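Local atomic coordinates of putative solute-binding component of ABC transporter (Clostridium phytofermentans, PDB entry 4YS6), a protein that probably serves as the sugar-capturing, solute-binding component of an ABC transporter and holds beta-D-glucopyranose between its two lobes. Residues Asn76-Gln81 with Ala99-Asp104; Gly40-Thr45 with Ser83-Met88; Pro44-Gln49 with Leu71-Asn76; Asp124-Asn129 with Gly175-Arg180; Gly117-Ala122 with Ala132-Ala137. All coordinates share one frame; numbering follows the deposited sequence.

Interaction 1: residues Asn76-Gln81 with Ala99-Asp104. With NA (sodium ion), chain G.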
# COMPACT_ATOMS: atom_id res chain seq x y z
N ASN A 76 6.49 -9.75 8.92
CA ASN A 76 5.13 -10.10 8.49
C ASN A 76 4.52 -11.26 9.27
O ASN A 76 3.60 -11.96 8.80
CB ASN A 76 5.11 -10.40 6.97
CG ASN A 76 4.43 -9.32 6.16
OD1 ASN A 76 4.16 -8.23 6.66
ND2 ASN A 76 4.18 -9.61 4.88
N ASP A 77 4.99 -11.46 10.50
CA ASP A 77 4.45 -12.47 11.40
C ASP A 77 3.62 -11.79 12.49
O ASP A 77 4.16 -11.03 13.30
CB ASP A 77 5.60 -13.28 12.00
CG ASP A 77 6.24 -14.23 11.00
OD1 ASP A 77 5.59 -14.53 9.98
OD2 ASP A 77 7.39 -14.67 11.22
N VAL A 78 2.31 -12.04 12.49
CA VAL A 78 1.39 -11.34 13.40
C VAL A 78 1.75 -11.51 14.87
O VAL A 78 1.74 -10.54 15.63
CB VAL A 78 -0.06 -11.79 13.15
CG1 VAL A 78 -1.02 -11.25 14.22
CG2 VAL A 78 -0.50 -11.33 11.78
N GLN A 79 2.09 -12.73 15.30
CA GLN A 79 2.37 -12.93 16.72
C GLN A 79 3.65 -12.20 17.12
O GLN A 79 3.79 -11.75 18.27
CB GLN A 79 2.46 -14.42 17.05
CG GLN A 79 2.69 -14.69 18.51
CD GLN A 79 1.63 -14.04 19.38
OE1 GLN A 79 1.95 -13.38 20.37
NE2 GLN A 79 0.38 -14.21 19.00
N THR A 80 4.58 -12.05 16.18
CA THR A 80 5.80 -11.31 16.46
C THR A 80 5.46 -9.85 16.68
O THR A 80 5.99 -9.22 17.59
CB THR A 80 6.84 -11.46 15.33
OG1 THR A 80 7.32 -12.81 15.34
CG2 THR A 80 8.02 -10.50 15.54
N GLN A 81 4.58 -9.30 15.85
CA GLN A 81 4.21 -7.91 16.02
C GLN A 81 3.49 -7.69 17.34
O GLN A 81 3.74 -6.71 18.03
CB GLN A 81 3.36 -7.43 14.86
CG GLN A 81 2.99 -5.96 15.02
CD GLN A 81 2.49 -5.38 13.72
OE1 GLN A 81 1.42 -5.74 13.23
NE2 GLN A 81 3.27 -4.49 13.14
N ALA A 99 2.13 0.20 12.30
CA ALA A 99 1.77 -0.22 10.95
C ALA A 99 1.49 -1.72 11.00
O ALA A 99 2.40 -2.54 10.98
CB ALA A 99 2.88 0.10 9.98
N SER A 100 0.22 -2.07 11.13
CA SER A 100 -0.19 -3.43 11.44
C SER A 100 -0.08 -4.37 10.24
O SER A 100 -0.27 -3.96 9.10
CB SER A 100 -1.63 -3.43 11.97
OG SER A 100 -2.52 -2.96 11.00
N ILE A 101 0.24 -5.63 10.52
CA ILE A 101 0.24 -6.65 9.48
C ILE A 101 -1.19 -7.00 9.13
O ILE A 101 -1.60 -6.93 7.97
CB ILE A 101 1.00 -7.89 9.93
CG1 ILE A 101 2.47 -7.54 10.20
CG2 ILE A 101 0.96 -8.97 8.85
CD1 ILE A 101 3.18 -8.56 11.00
N GLU A 102 -1.94 -7.36 10.17
CA GLU A 102 -3.35 -7.69 10.04
C GLU A 102 -4.16 -6.71 10.89
O GLU A 102 -3.97 -6.64 12.09
CB GLU A 102 -3.63 -9.12 10.48
CG GLU A 102 -3.13 -10.16 9.49
CD GLU A 102 -3.51 -11.58 9.88
OE1 GLU A 102 -4.31 -11.75 10.84
OE2 GLU A 102 -3.01 -12.53 9.24
N GLY A 103 -5.04 -5.96 10.25
CA GLY A 103 -5.76 -4.88 10.92
C GLY A 103 -6.57 -5.26 12.14
O GLY A 103 -6.70 -4.45 13.06
N ASP A 104 -7.11 -6.47 12.18
CA ASP A 104 -7.93 -6.89 13.33
C ASP A 104 -7.22 -7.79 14.35
O ASP A 104 -7.87 -8.36 15.22
CB ASP A 104 -9.21 -7.57 12.82
CG ASP A 104 -8.93 -8.79 11.97
OD1 ASP A 104 -7.76 -9.04 11.62
OD2 ASP A 104 -9.91 -9.50 11.63
NA NA G . 6.75 -14.01 7.87
O HOH W 1 4.83 -14.35 6.95
O HOH W 2 8.80 -14.95 9.03
O HOH W 3 -0.74 -7.60 12.95
O HOH W 4 8.77 -13.19 6.96
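Gln81, in the first turn of helix 78-90, reads the backbone of the loop that follows strand 95-98 with both ends of its amide. Gln81 OE1 accepts from Ile101 N at 3.0 Å, in its own carbonyl plane and on a lone pair. Gln81 NE2 donates to Ala99 O at 3.0 Å, with that oxygen close to the amide plane although NE2 stands above the Ala99 carbonyl plane. CG anti to the backbone N (chi1 -179°) and an extended chain beyond it carry the amide across. A water donates to the same OE1 and accepts from Glu102 N.

The apolar part centres on Ile101. Its CD1 lies 3.5 Å from Asp77 N, against the turn leading into the helix, while its CG2 meets Val78 CG2 at 4.0 Å. That Val78 methyl also rests on the Glu102 side chain, 3.6 Å from CD, the two side chains crossing at about a right angle.

On the metal side, Asp77 OD1 binds sodium at 2.5 Å, and Ser75 O and three waters are further ligands. With both amide ends engaged, the flip of the Gln81 amide is fixed, and a buried polar side chain ties the helix start to the loop after the strand.

Interaction 2: residues Gly40-Thr45 with Ser83-Met88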
# COMPACT_ATOMS: atom_id res chain seq x y z
N GLY A 40 7.16 4.08 20.63
CA GLY A 40 7.34 2.80 19.99
C GLY A 40 6.86 2.89 18.55
O GLY A 40 5.83 3.50 18.27
N VAL A 41 7.61 2.27 17.65
CA VAL A 41 7.26 2.28 16.24
C VAL A 41 7.32 0.86 15.74
O VAL A 41 8.40 0.24 15.75
CB VAL A 41 8.20 3.17 15.40
CG1 VAL A 41 7.75 3.21 13.94
CG2 VAL A 41 8.27 4.59 15.99
N ALA A 42 6.16 0.33 15.35
CA ALA A 42 6.05 -1.06 14.95
C ALA A 42 5.77 -1.15 13.45
O ALA A 42 4.71 -0.71 12.98
CB ALA A 42 4.95 -1.76 15.73
N MSE A 43 6.70 -1.74 12.71
CA MSE A 43 6.58 -1.87 11.25
C MSE A 43 6.37 -3.34 10.87
O MSE A 43 6.78 -4.23 11.62
CB MSE A 43 7.83 -1.31 10.55
CG MSE A 43 8.08 0.18 10.78
SE MSE A 43 6.85 1.18 9.67
CE MSE A 43 6.13 2.40 10.99
N PRO A 44 5.71 -3.61 9.74
CA PRO A 44 5.32 -5.00 9.46
C PRO A 44 6.45 -5.92 9.02
O PRO A 44 6.53 -7.04 9.53
CB PRO A 44 4.28 -4.87 8.33
CG PRO A 44 4.55 -3.53 7.71
CD PRO A 44 5.05 -2.66 8.82
N THR A 45 7.31 -5.45 8.13
CA THR A 45 8.35 -6.29 7.58
C THR A 45 9.34 -5.43 6.83
O THR A 45 8.98 -4.35 6.38
CB THR A 45 7.78 -7.34 6.64
OG1 THR A 45 8.83 -8.15 6.13
CG2 THR A 45 7.06 -6.68 5.46
N SER A 83 3.93 -9.46 20.12
CA SER A 83 4.94 -9.52 21.16
C SER A 83 5.82 -8.27 21.18
O SER A 83 6.21 -7.81 22.26
CB SER A 83 5.79 -10.77 20.98
OG SER A 83 4.98 -11.91 21.16
N GLN A 84 6.11 -7.72 20.01
CA GLN A 84 6.91 -6.50 19.96
C GLN A 84 6.19 -5.34 20.61
O GLN A 84 6.79 -4.59 21.37
CB GLN A 84 7.29 -6.16 18.52
CG GLN A 84 8.30 -7.14 17.97
CD GLN A 84 8.63 -6.91 16.52
OE1 GLN A 84 7.84 -6.34 15.76
NE2 GLN A 84 9.81 -7.40 16.11
N ILE A 85 4.89 -5.20 20.34
CA ILE A 85 4.10 -4.14 20.97
C ILE A 85 3.99 -4.35 22.48
O ILE A 85 4.16 -3.40 23.25
CB ILE A 85 2.72 -4.05 20.30
CG1 ILE A 85 2.90 -3.63 18.85
CG2 ILE A 85 1.79 -3.04 21.01
CD1 ILE A 85 1.72 -3.90 17.96
N GLU A 86 3.77 -5.59 22.93
CA GLU A 86 3.80 -5.90 24.35
C GLU A 86 5.10 -5.43 24.99
O GLU A 86 5.08 -4.88 26.09
CB GLU A 86 3.61 -7.40 24.59
CG GLU A 86 2.16 -7.83 24.52
CD GLU A 86 1.96 -9.34 24.63
OE1 GLU A 86 2.95 -10.09 24.53
OE2 GLU A 86 0.80 -9.76 24.81
N ASN A 87 6.21 -5.68 24.31
CA ASN A 87 7.54 -5.33 24.84
C ASN A 87 7.74 -3.83 24.86
O ASN A 87 8.37 -3.30 25.77
CB ASN A 87 8.65 -5.98 24.02
CG ASN A 87 8.70 -7.49 24.18
OD1 ASN A 87 8.07 -8.05 25.08
ND2 ASN A 87 9.46 -8.15 23.31
N MSE A 88 7.22 -3.14 23.84
CA MSE A 88 7.29 -1.67 23.83
C MSE A 88 6.58 -1.10 25.05
O MSE A 88 7.08 -0.19 25.71
CB MSE A 88 6.68 -1.10 22.56
CG MSE A 88 7.53 -1.28 21.35
SE MSE A 88 6.54 -0.93 19.70
CE MSE A 88 7.90 -1.63 18.48
O HOH W 5 6.16 -4.58 14.42
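Met88, a selenomethionine, reaches from helix 78-90 onto the backbone of strand 38-43, and its last two atoms do most of the touching. Met88 SE sits 3.8 Å from CA of Gly40, which has no side chain, and Met88 CE lies 3.3 Å from Val41 O and 4.0 Å from Ala42 CB. With CG anti to the carbonyl carbon (chi1 -74°) and the chain extended to CE, the side chain reaches from helix to strand and lies against the main chain.

Ala42 is the strand's own contribution: its CB points toward the helix and is met by Met88 CE and by Ile85 CG1, the latter at 4.2 Å. Ile85 does not set out toward the strand, but its CG1 branch brings the end of the side chain nearer. Val41 and Met43 turn their side chains away from this helix, as expected for alternate residues of a strand. No direct hydrogen bond crosses; a water lies 2.9 Å from Met43 O and 2.8 Å from Gln84 OE1.

Helix and strand segments run antiparallel at 176°, their axes 9.1 Å apart. The helix thus packs on one face of the mixed sheet, among its parallel strands 68-73, 38-43 and 95-98. Helix 50-64 receives Val41 and Met43 on the other face, while helix 107-115 lies beside Ile85.

Interaction 3: residues Pro44-Gln49 with Leu71-Asn76. With NA (sodium ion), chain G.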
# COMPACT_ATOMS: atom_id res chain seq x y z
N PRO A 44 5.71 -3.61 9.74
CA PRO A 44 5.32 -5.00 9.46
C PRO A 44 6.45 -5.92 9.02
O PRO A 44 6.53 -7.04 9.53
CB PRO A 44 4.28 -4.87 8.33
CG PRO A 44 4.55 -3.53 7.71
CD PRO A 44 5.05 -2.66 8.82
N THR A 45 7.31 -5.45 8.13
CA THR A 45 8.35 -6.29 7.58
C THR A 45 9.34 -5.43 6.83
O THR A 45 8.98 -4.35 6.38
CB THR A 45 7.78 -7.34 6.64
OG1 THR A 45 8.83 -8.15 6.13
CG2 THR A 45 7.06 -6.68 5.46
N LYS A 46 10.58 -5.91 6.70
CA LYS A 46 11.58 -5.29 5.84
C LYS A 46 11.57 -5.85 4.43
O LYS A 46 12.27 -5.34 3.55
CB LYS A 46 12.98 -5.49 6.43
CG LYS A 46 13.24 -4.69 7.68
CD LYS A 46 14.67 -4.91 8.17
CE LYS A 46 14.93 -4.12 9.44
NZ LYS A 46 16.27 -4.41 10.03
N ASP A 47 10.75 -6.88 4.19
CA ASP A 47 10.79 -7.62 2.92
C ASP A 47 9.89 -6.96 1.88
O ASP A 47 9.92 -7.31 0.71
CB ASP A 47 10.37 -9.07 3.12
CG ASP A 47 11.38 -9.87 3.96
OD1 ASP A 47 12.60 -9.68 3.77
OD2 ASP A 47 10.94 -10.66 4.81
N LEU A 48 9.08 -6.00 2.32
CA LEU A 48 8.31 -5.14 1.44
C LEU A 48 8.97 -3.77 1.55
O LEU A 48 9.14 -3.25 2.65
CB LEU A 48 6.85 -5.12 1.85
CG LEU A 48 6.10 -6.45 1.68
CD1 LEU A 48 4.80 -6.46 2.41
CD2 LEU A 48 5.87 -6.73 0.21
N GLN A 49 9.40 -3.20 0.43
CA GLN A 49 10.45 -2.20 0.51
C GLN A 49 10.10 -0.98 1.34
O GLN A 49 10.93 -0.53 2.14
CB GLN A 49 10.84 -1.72 -0.88
CG GLN A 49 12.14 -0.93 -0.88
CD GLN A 49 12.22 -0.01 -2.09
OE1 GLN A 49 12.36 -0.46 -3.22
NE2 GLN A 49 12.14 1.28 -1.85
N LEU A 71 12.09 1.13 17.61
CA LEU A 71 11.65 0.71 16.27
C LEU A 71 11.85 -0.79 16.08
O LEU A 71 12.95 -1.30 16.25
CB LEU A 71 12.41 1.48 15.20
CG LEU A 71 12.25 1.01 13.76
CD1 LEU A 71 10.81 1.23 13.29
CD2 LEU A 71 13.22 1.74 12.86
N GLN A 72 10.79 -1.51 15.72
CA GLN A 72 10.90 -2.94 15.49
C GLN A 72 10.11 -3.35 14.27
O GLN A 72 9.06 -2.76 13.95
CB GLN A 72 10.42 -3.73 16.71
CG GLN A 72 11.26 -3.47 17.95
CD GLN A 72 10.88 -4.37 19.11
OE1 GLN A 72 10.93 -5.59 18.99
NE2 GLN A 72 10.49 -3.76 20.23
N TYR A 73 10.66 -4.35 13.57
CA TYR A 73 10.05 -4.94 12.38
C TYR A 73 9.66 -6.38 12.67
O TYR A 73 10.43 -7.11 13.31
CB TYR A 73 11.00 -4.94 11.19
CG TYR A 73 11.28 -3.58 10.62
CD1 TYR A 73 12.21 -2.74 11.21
CD2 TYR A 73 10.60 -3.13 9.51
CE1 TYR A 73 12.47 -1.48 10.69
CE2 TYR A 73 10.84 -1.88 8.97
CZ TYR A 73 11.77 -1.06 9.57
OH TYR A 73 12.03 0.19 9.07
N ALA A 74 8.52 -6.82 12.15
CA ALA A 74 7.94 -8.10 12.56
C ALA A 74 7.99 -9.26 11.55
O ALA A 74 7.38 -10.30 11.78
CB ALA A 74 6.50 -7.86 12.97
N SER A 75 8.70 -9.08 10.44
CA SER A 75 8.83 -10.13 9.42
C SER A 75 7.48 -10.63 8.93
O SER A 75 7.34 -11.78 8.54
CB SER A 75 9.65 -11.30 9.95
OG SER A 75 10.12 -12.08 8.87
N ASN A 76 6.49 -9.75 8.92
CA ASN A 76 5.13 -10.10 8.49
C ASN A 76 4.52 -11.26 9.27
O ASN A 76 3.60 -11.96 8.80
CB ASN A 76 5.11 -10.40 6.97
CG ASN A 76 4.43 -9.32 6.16
OD1 ASN A 76 4.16 -8.23 6.66
ND2 ASN A 76 4.18 -9.61 4.88
NA NA G . 6.75 -14.01 7.87
O HOH W 4 8.77 -13.19 6.96
O HOH W 1 4.83 -14.35 6.95
O HOH W 2 8.80 -14.95 9.03
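Pro44 O takes one sound and one weak backbone bond from the turn after strand 68-73. Asn76 N donates to Pro44 O at 2.8 Å with an angle of 163° at the hydrogen, and Ala74 N adds a weak bond to the same oxygen at 3.3 Å. The Ser75 N between them is also near, but its angle is too poor for a bond.

Beside this carbonyl, Thr45 and the Asn76 side chain are packed together. Thr45 CG2 touches Asn76 OD1 at 3.5 Å, and Pro44 CB approaches the same oxygen. Thr45 OG1, placed anti to the backbone N (chi1 -179°), accepts instead from Asp47 N at 3.0 Å and closes an ST turn. That turn shapes the loop leading to Leu48, whose CD1 lies near Asn76 ND2 and whose side chain borders the bound glucose.

The outer end of the contact is a CH-pi arrangement. Lys46 lays its extended chain across one face of the Tyr73 ring at about a right angle to that side chain: CG is 3.8 Å from the ring centroid, over the face, and CE lies 3.5 Å from CD1. Thr45 O comes to the ring edge near its plane. The phenol OH hydrogen-bonds to Trp51 O.

Ser75 O binds the sodium ion at 2.4 Å, together with Asp77. One carbonyl and one metal therefore hold the turn from both directions, whereas Thr45 O is buried by the contact without any hydrogen-bonding partner in the model, a probable small energetic cost.

Interaction 4: residues Asp124-Asn129 with Gly175-Arg180. With BGC (beta-D-glucopyranose), chain D.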
# COMPACT_ATOMS: atom_id res chain seq x y z
N ASP A 124 -0.38 4.25 8.23
CA ASP A 124 -0.66 3.85 6.85
C ASP A 124 -1.84 2.90 6.68
O ASP A 124 -2.70 3.15 5.81
CB ASP A 124 0.55 3.24 6.18
CG ASP A 124 0.37 3.15 4.68
OD1 ASP A 124 0.64 4.16 3.97
OD2 ASP A 124 -0.16 2.12 4.23
N ARG A 125 -1.86 1.84 7.48
CA ARG A 125 -2.95 0.87 7.50
C ARG A 125 -3.85 1.09 8.70
O ARG A 125 -3.36 1.32 9.80
CB ARG A 125 -2.40 -0.55 7.57
CG ARG A 125 -1.49 -0.87 6.38
CD ARG A 125 -0.71 -2.14 6.66
NE ARG A 125 0.02 -2.58 5.46
CZ ARG A 125 0.77 -3.69 5.41
NH1 ARG A 125 0.93 -4.44 6.48
NH2 ARG A 125 1.37 -4.04 4.28
N LEU A 126 -5.15 1.00 8.52
CA LEU A 126 -6.05 1.25 9.62
C LEU A 126 -6.15 0.01 10.55
O LEU A 126 -6.25 -1.13 10.09
CB LEU A 126 -7.41 1.68 9.09
CG LEU A 126 -8.44 2.14 10.11
CD1 LEU A 126 -7.96 3.33 10.91
CD2 LEU A 126 -9.78 2.42 9.44
N ILE A 127 -6.12 0.25 11.85
CA ILE A 127 -6.31 -0.78 12.87
C ILE A 127 -7.80 -0.91 13.14
O ILE A 127 -8.46 0.10 13.38
CB ILE A 127 -5.54 -0.43 14.15
CG1 ILE A 127 -4.03 -0.51 13.87
CG2 ILE A 127 -5.93 -1.34 15.31
CD1 ILE A 127 -3.17 0.13 14.94
N MSE A 128 -8.32 -2.14 13.02
CA MSE A 128 -9.75 -2.41 12.95
C MSE A 128 -10.33 -2.97 14.24
O MSE A 128 -9.64 -3.66 15.00
CB MSE A 128 -10.04 -3.40 11.79
CG MSE A 128 -9.44 -3.11 10.46
SE MSE A 128 -9.96 -1.36 9.78
CE MSE A 128 -11.81 -1.79 9.31
N ASN A 129 -11.62 -2.73 14.47
CA ASN A 129 -12.35 -3.30 15.59
C ASN A 129 -11.68 -3.09 16.93
O ASN A 129 -11.63 -4.01 17.75
CB ASN A 129 -12.56 -4.79 15.39
CG ASN A 129 -13.55 -5.09 14.32
OD1 ASN A 129 -14.37 -4.24 13.97
ND2 ASN A 129 -13.50 -6.31 13.79
N GLY A 175 -6.08 -9.00 4.93
CA GLY A 175 -6.03 -8.49 6.30
C GLY A 175 -5.59 -7.03 6.38
O GLY A 175 -5.47 -6.47 7.47
N ASP A 176 -5.32 -6.45 5.22
CA ASP A 176 -4.92 -5.04 5.09
C ASP A 176 -6.10 -4.21 4.59
O ASP A 176 -6.51 -4.34 3.45
CB ASP A 176 -3.75 -4.94 4.12
CG ASP A 176 -3.22 -3.53 3.94
OD1 ASP A 176 -3.80 -2.58 4.48
OD2 ASP A 176 -2.20 -3.38 3.21
N ASN A 177 -6.65 -3.38 5.47
CA ASN A 177 -7.81 -2.57 5.10
C ASN A 177 -7.52 -1.71 3.88
O ASN A 177 -8.42 -1.42 3.08
CB ASN A 177 -8.27 -1.71 6.28
CG ASN A 177 -9.63 -1.09 6.07
OD1 ASN A 177 -10.64 -1.78 5.90
ND2 ASN A 177 -9.68 0.24 6.14
N ASN A 178 -6.27 -1.31 3.69
CA ASN A 178 -5.94 -0.54 2.50
C ASN A 178 -6.25 -1.24 1.19
O ASN A 178 -6.60 -0.59 0.20
CB ASN A 178 -4.49 -0.14 2.46
CG ASN A 178 -4.10 0.83 3.55
OD1 ASN A 178 -4.94 1.33 4.31
ND2 ASN A 178 -2.83 1.14 3.60
N ALA A 179 -6.11 -2.56 1.18
CA ALA A 179 -6.32 -3.30 -0.06
C ALA A 179 -7.76 -3.11 -0.52
O ALA A 179 -8.02 -3.02 -1.71
CB ALA A 179 -5.99 -4.78 0.13
N ARG A 180 -8.70 -3.04 0.44
CA ARG A 180 -10.11 -2.83 0.13
C ARG A 180 -10.33 -1.50 -0.57
O ARG A 180 -11.11 -1.39 -1.50
CB ARG A 180 -10.98 -2.84 1.40
CG ARG A 180 -11.04 -4.15 2.13
CD ARG A 180 -12.23 -4.17 3.10
NE ARG A 180 -12.25 -3.04 4.04
CZ ARG A 180 -13.18 -2.09 4.10
NH1 ARG A 180 -14.21 -2.07 3.26
NH2 ARG A 180 -13.09 -1.13 5.02
C2 BGC D . 0.53 0.11 1.62
C3 BGC D . 1.18 -0.01 0.28
C4 BGC D . 2.12 -1.14 0.20
C5 BGC D . 1.49 -2.43 0.64
C6 BGC D . 2.47 -3.57 0.77
C1 BGC D . -0.23 -1.20 1.93
O1 BGC D . -0.80 -1.18 3.08
O2 BGC D . -0.39 1.19 1.62
O3 BGC D . 1.88 1.28 0.05
O4 BGC D . 2.56 -1.36 -1.16
O5 BGC D . 0.89 -2.20 1.95
O6 BGC D . 3.65 -3.19 1.48
O HOH W 6 -6.93 1.39 5.88
O HOH W 7 -5.64 -2.92 8.05
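Arg125 and Asp176 meet at the glucose through two torsions: Arg125 CG stands anti to the carbonyl carbon (chi1 -59°), with the chain extended to NE, and Asp176 CG stands anti to the backbone N (chi1 -178°). The pair forms a salt bridge, Arg125 NE to Asp176 OD2 at 3.3 Å, through charge alone, because OD2 lies well out of the guanidinium plane and no N-H points at it. NE and NH2 turn to the sugar instead: Arg125 NE donates to O1 at 2.9 Å and NH2 to O5 at 3.0 Å, while NH1 bonds to Ser100 O. The O1 hydroxyl donates a hydrogen bond to Asp176 OD2 at 2.6 Å.

Asn178 joins the loop to the helix start. Asn178 ND2 donates to Asp124 O at 3.0 Å; that oxygen lies in the amide plane, although the nitrogen stands above the carbonyl plane. The same ND2 bonds to sugar O2 and, weakly, O1. Asp124 OD2 accepts from O2 at 2.8 Å. Asp176 also caps helix 177-195, its OD1 accepting from Asn178 N.

Farther from the sugar, CE of the selenomethionine Met128 touches Asn177 OD1 at 3.6 Å, an oxygen held by NE and NH2 of Arg180. Two waters bridge Leu126 to Asn177, and one of them also reaches Asn178 OD1.

The sugar thus bridges the two lobes of a periplasmic-binding-protein fold, consistent with closure around ligand. Arg50 forms a salt bridge with Asp124 OD1, and Trp216 NE1 hydrogen-bonds to Asp176 OD2, which helps to orient both acceptors; the Arg125 charge probably stabilises the Asp176 carboxylate that accepts from O1.

Interaction 5: residues Gly117-Ala122 with Ala132-Ala137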
# COMPACT_ATOMS: atom_id res chain seq x y z
N GLY A 117 -3.25 4.42 29.27
CA GLY A 117 -3.30 5.77 28.75
C GLY A 117 -2.32 6.05 27.62
O GLY A 117 -1.97 7.20 27.36
N ILE A 118 -1.88 5.00 26.95
CA ILE A 118 -0.95 5.12 25.83
C ILE A 118 -1.72 5.34 24.54
O ILE A 118 -2.50 4.49 24.12
CB ILE A 118 -0.09 3.84 25.71
CG1 ILE A 118 0.78 3.67 26.95
CG2 ILE A 118 0.80 3.90 24.47
CD1 ILE A 118 1.40 2.30 27.04
N SER A 119 -1.50 6.49 23.90
CA SER A 119 -2.15 6.77 22.62
C SER A 119 -1.61 5.90 21.50
O SER A 119 -0.44 5.53 21.52
CB SER A 119 -1.97 8.24 22.25
OG SER A 119 -2.66 9.04 23.20
N VAL A 120 -2.48 5.59 20.53
CA VAL A 120 -2.14 4.75 19.40
C VAL A 120 -2.42 5.46 18.09
O VAL A 120 -3.54 5.88 17.82
CB VAL A 120 -2.93 3.42 19.43
CG1 VAL A 120 -2.72 2.62 18.16
CG2 VAL A 120 -2.53 2.62 20.67
N ILE A 121 -1.38 5.57 17.28
CA ILE A 121 -1.53 6.11 15.93
C ILE A 121 -1.41 4.94 14.97
O ILE A 121 -0.42 4.22 14.97
CB ILE A 121 -0.47 7.20 15.62
CG1 ILE A 121 -0.62 8.39 16.58
CG2 ILE A 121 -0.61 7.68 14.20
CD1 ILE A 121 0.48 9.40 16.48
N ALA A 122 -2.45 4.74 14.17
CA ALA A 122 -2.41 3.75 13.08
C ALA A 122 -1.63 4.38 11.94
O ALA A 122 -2.00 5.45 11.45
CB ALA A 122 -3.77 3.39 12.62
N ALA A 132 -9.21 1.62 20.78
CA ALA A 132 -7.96 2.14 21.31
C ALA A 132 -7.20 3.01 20.31
O ALA A 132 -6.11 3.51 20.65
CB ALA A 132 -7.05 0.98 21.75
N VAL A 133 -7.73 3.18 19.10
CA VAL A 133 -7.02 3.89 18.04
C VAL A 133 -7.36 5.38 18.11
O VAL A 133 -8.54 5.75 18.04
CB VAL A 133 -7.39 3.34 16.65
CG1 VAL A 133 -6.58 4.06 15.55
CG2 VAL A 133 -7.14 1.82 16.58
N SER A 134 -6.34 6.22 18.28
CA SER A 134 -6.52 7.65 18.49
C SER A 134 -6.64 8.39 17.16
O SER A 134 -7.54 9.22 16.95
CB SER A 134 -5.33 8.23 19.28
OG SER A 134 -5.10 7.49 20.50
N TYR A 135 -5.68 8.11 16.29
CA TYR A 135 -5.50 8.77 15.00
C TYR A 135 -5.01 7.81 13.95
O TYR A 135 -4.48 6.74 14.25
CB TYR A 135 -4.52 9.95 15.09
CG TYR A 135 -4.98 11.04 16.03
CD1 TYR A 135 -5.91 12.00 15.63
CD2 TYR A 135 -4.52 11.09 17.33
CE1 TYR A 135 -6.36 12.95 16.52
CE2 TYR A 135 -4.96 12.05 18.21
CZ TYR A 135 -5.87 12.96 17.81
OH TYR A 135 -6.29 13.90 18.70
N TYR A 136 -5.19 8.22 12.69
CA TYR A 136 -4.80 7.45 11.52
C TYR A 136 -4.09 8.41 10.56
O TYR A 136 -4.62 9.48 10.24
CB TYR A 136 -6.02 6.83 10.86
CG TYR A 136 -5.81 6.01 9.61
CD1 TYR A 136 -4.73 5.17 9.47
CD2 TYR A 136 -6.74 6.07 8.57
CE1 TYR A 136 -4.57 4.39 8.32
CE2 TYR A 136 -6.60 5.32 7.44
CZ TYR A 136 -5.54 4.49 7.30
OH TYR A 136 -5.44 3.74 6.14
N ALA A 137 -2.90 8.02 10.11
CA ALA A 137 -2.15 8.78 9.12
C ALA A 137 -1.90 7.89 7.93
O ALA A 137 -1.35 6.81 8.08
CB ALA A 137 -0.85 9.23 9.67
O HOH W 8 -5.12 3.93 23.35
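The Tyr136 ring meets strand 119-123, near its end, with its edge: Ala122 O lies near the ring plane, 3.4 Å from CD1, and Ala122 CB is 3.7 Å from the same carbon. Tyr136 lies on the same sheet face as Ala122, and chi1 of 179°, with CG opposite the backbone N, sets the ring edge beside the Ala122 carbonyl. Elsewhere the ring packs edge-to-face with Tyr322, and its OH hydrogen-bonds to Asp124 O. Tyr135 turns to the other face, where its CB meets Ile121 CG1.

Between the strands the pattern is parallel, with Ile121 paired to Tyr135 and Ala122 to Tyr136. Ala122 N donates to Tyr135 O at 2.9 Å, and Ala137 N to Ala122 O at 3.0 Å. Val120 O takes Ser134 N at 2.9 Å and, weakly, Tyr135 N.

Ser134 supplies a side-chain bond just before the regular pairing: its OG accepts from Val120 N at 3.2 Å. Val120 CB lies against Ala132 O, and Ala122 CB against Val133 CG1. A water donates to both Ile118 O and Ala132 O, joining the two segments before direct pairing begins.

Backbone bonds hold these neighbouring strands of the sheet, with strand 95-98 continuing it beyond Ile121 and strand 331-339 beyond Tyr136. Because Val120 has both its N-H and its carbonyl engaged by Ser134, hydrogen bonding extends past the paired residues, and one serine hydroxyl stands in for a backbone acceptor.

Overall arrangement
Interactions 2 and 5 are both buried in the seven-stranded sheet of one lobe: interaction 2 lays helix 78-90 on it through apolar side chains, whereas interaction 5 joins two of its strands mainly by backbone bonds. Interactions 1 and 3 lie at the strand ends, partly buried; they share Asn76 and one sodium ion, and mix amide, carbonyl and metal chemistry with apolar contacts. Interaction 3 also reaches the surface, through exposed Lys46, Asp47 and Ser75. Interactions 1 and 2 both use helix 78-90, and Pro44 and Thr45 belong to both 2 and 3. Interaction 4 is buried too, but polar and built round the glucose; it touches interaction 5 through Asp124 and Tyr136, and interaction 1 through Gly103.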